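Local atomic coordinates of adenylation domain (Streptomyces sp., PDB entry 5N9X), a protein that belongs to the ANL superfamily of AMP-binding enzymes and is modelled here with ATP and threonine bound. Residues Leu424-Arg429 with Ile433-Val438. Numbering follows the deposited sequence.
Sequences LQVKLR and IELSDV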
loop_
_atom_site.group_PDB
_atom_site.type_symbol
_atom_site.label_atom_id
_atom_site.label_comp_id
_atom_site.label_asym_id
_atom_site.label_seq_id
_atom_site.Cartn_x
_atom_site.Cartn_y
_atom_site.Cartn_z
ATOM N N LEU A 424 9.326 -7.372 14.744
ATOM C CA LEU A 424 10.749 -7.446 14.407
ATOM C C LEU A 424 11.639 -7.101 15.597
ATOM O O LEU A 424 12.858 -7.164 15.522
ATOM C CB LEU A 424 11.064 -6.526 13.221
ATOM C CG LEU A 424 10.294 -6.845 11.926
ATOM C CD1 LEU A 424 10.715 -5.931 10.761
ATOM C CD2 LEU A 424 10.451 -8.304 11.552
ATOM N N GLN A 425 11.012 -6.735 16.697
ATOM C CA GLN A 425 11.716 -6.623 17.956
ATOM C C GLN A 425 11.616 -8.002 18.625
ATOM O O GLN A 425 10.616 -8.317 19.266
ATOM C CB GLN A 425 11.114 -5.491 18.789
ATOM C CG GLN A 425 11.615 -5.342 20.220
ATOM C CD GLN A 425 10.854 -4.242 20.954
ATOM O OE1 GLN A 425 9.743 -4.458 21.441
ATOM N NE2 GLN A 425 11.438 -3.046 21.005
ATOM N N VAL A 426 12.647 -8.828 18.419
ATOM C CA VAL A 426 12.677 -10.226 18.860
ATOM C C VAL A 426 13.773 -10.476 19.905
ATOM O O VAL A 426 14.682 -9.653 20.073
ATOM C CB VAL A 426 12.912 -11.190 17.660
ATOM C CG1 VAL A 426 12.010 -10.815 16.476
ATOM C CG2 VAL A 426 14.377 -11.184 17.236
ATOM N N LYS A 427 13.696 -11.606 20.607
ATOM C CA LYS A 427 14.757 -11.957 21.551
ATOM C C LYS A 427 15.408 -13.299 21.222
ATOM O O LYS A 427 14.747 -14.235 20.769
ATOM C CB LYS A 427 14.243 -11.917 23.007
ATOM C CG LYS A 427 13.078 -12.818 23.368
ATOM C CD LYS A 427 12.704 -12.584 24.837
ATOM C CE LYS A 427 11.488 -13.392 25.251
ATOM N NZ LYS A 427 10.251 -12.954 24.533
ATOM N N LEU A 428 16.724 -13.344 21.424
ATOM C CA LEU A 428 17.573 -14.464 21.031
ATOM C C LEU A 428 18.693 -14.651 22.044
ATOM O O LEU A 428 19.523 -13.750 22.222
ATOM C CB LEU A 428 18.178 -14.236 19.636
ATOM C CG LEU A 428 19.009 -15.377 19.026
ATOM C CD1 LEU A 428 18.231 -16.697 19.034
ATOM C CD2 LEU A 428 19.534 -15.050 17.622
ATOM N N ARG A 429 18.716 -15.818 22.690
ATOM C CA ARG A 429 19.732 -16.166 23.685
ATOM C C ARG A 429 20.032 -15.025 24.674
ATOM O O ARG A 429 21.187 -14.617 24.827
ATOM C CB ARG A 429 21.027 -16.609 22.981
ATOM C CG ARG A 429 20.824 -17.191 21.570
ATOM C CD ARG A 429 22.013 -18.034 21.100
ATOM N NE ARG A 429 22.549 -18.849 22.188
ATOM C CZ ARG A 429 23.572 -19.693 22.077
ATOM N NH1 ARG A 429 24.186 -19.869 20.910
ATOM N NH2 ARG A 429 23.973 -20.376 23.143
ATOM N N ILE A 433 16.762 -8.039 20.084
ATOM C CA ILE A 433 17.282 -7.563 18.819
ATOM C C ILE A 433 16.222 -6.826 18.017
ATOM O O ILE A 433 15.123 -7.344 17.771
ATOM C CB ILE A 433 17.849 -8.719 17.983
ATOM C CG1 ILE A 433 18.980 -9.416 18.744
ATOM C CG2 ILE A 433 18.357 -8.215 16.643
ATOM C CD1 ILE A 433 19.255 -10.846 18.319
ATOM N N GLU A 434 16.573 -5.604 17.639
ATOM C CA GLU A 434 15.852 -4.859 16.626
ATOM C C GLU A 434 16.313 -5.312 15.251
ATOM O O GLU A 434 17.326 -4.808 14.763
ATOM C CB GLU A 434 16.105 -3.366 16.790
ATOM C CG GLU A 434 15.884 -2.891 18.198
ATOM C CD GLU A 434 14.423 -2.781 18.533
ATOM O OE1 GLU A 434 13.625 -2.529 17.604
ATOM O OE2 GLU A 434 14.073 -2.952 19.722
ATOM N N LEU A 435 15.599 -6.260 14.641
ATOM C CA LEU A 435 15.994 -6.798 13.339
ATOM C C LEU A 435 16.168 -5.652 12.336
ATOM O O LEU A 435 17.090 -5.644 11.517
ATOM C CB LEU A 435 14.964 -7.825 12.840
ATOM C CG LEU A 435 14.885 -9.141 13.654
ATOM C CD1 LEU A 435 13.708 -10.004 13.256
ATOM C CD2 LEU A 435 16.169 -9.959 13.591
ATOM N N SER A 436 15.292 -4.662 12.437
ATOM C CA SER A 436 15.318 -3.512 11.549
ATOM C C SER A 436 16.577 -2.635 11.687
ATOM O O SER A 436 17.020 -2.048 10.709
ATOM C CB SER A 436 14.055 -2.679 11.783
ATOM O OG SER A 436 14.022 -1.559 10.929
ATOM N N ASP A 437 17.144 -2.551 12.888
ATOM C CA ASP A 437 18.439 -1.872 13.103
ATOM C C ASP A 437 19.627 -2.593 12.467
ATOM O O ASP A 437 20.562 -1.955 11.962
ATOM C CB ASP A 437 18.734 -1.716 14.592
ATOM C CG ASP A 437 17.821 -0.719 15.278
ATOM O OD1 ASP A 437 16.884 -0.186 14.631
ATOM O OD2 ASP A 437 18.032 -0.498 16.495
ATOM N N VAL A 438 19.610 -3.921 12.515
ATOM C CA VAL A 438 20.651 -4.717 11.861
ATOM C C VAL A 438 20.616 -4.463 10.371
ATOM O O VAL A 438 21.653 -4.329 9.705
ATOM C CB VAL A 438 20.468 -6.221 12.088
ATOM C CG1 VAL A 438 21.765 -6.944 11.804
ATOM C CG2 VAL A 438 19.957 -6.480 13.497
#
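Val426 and Ile433 form the hydrogen-bonded pair of an antiparallel beta hairpin, strands 425-428 and 431-434, in the C-terminal part of this ANL-family adenylation domain. Both backbone links of the pair are made: Ile433 N gives a short, nearly linear bond to Val426 O (2.6 Å, 175° at the hydrogen), and Val426 N returns one to Ile433 O at 3.0 Å. Ile433 O takes a further, softer contact from Gln425 CA at 3.5 Å, of the CA-H...O kind.

Two residues beyond Ile433, the pairing outlasts the strand: Leu435 N, in the first turn of helix 435-443, donates to Leu424 O (3.0 Å). Glu434 is the N-cap residue, so the hairpin runs straight into the helix, and a backbone N-H of the first turn is satisfied by the carbonyl of Leu424, next to the partner strand.

Gln425 and Glu434 are the non-hydrogen-bonded pair, linked instead through their side chains. With CG anti to the backbone N (chi1 172°), Gln425 runs alongside Glu434, whose chain bends at chi2 to bring the carboxylate across. The amide and carboxylate planes stand nearly perpendicular, 87° apart.

The sheet face bearing Val426 and Ile433 is apolar. Leu435 CD1 lies against Val426 CG1 at 3.7 Å, the two side chains crossing at about a right angle, and Leu435 also meets Leu465 of strand 463-470, while Val426 reaches Val455 of strand 450-457.

On the opposite face, Gln425 NE2 donates in its own amide plane to the syn lone pair of Glu434 OE2, 2.9 Å away.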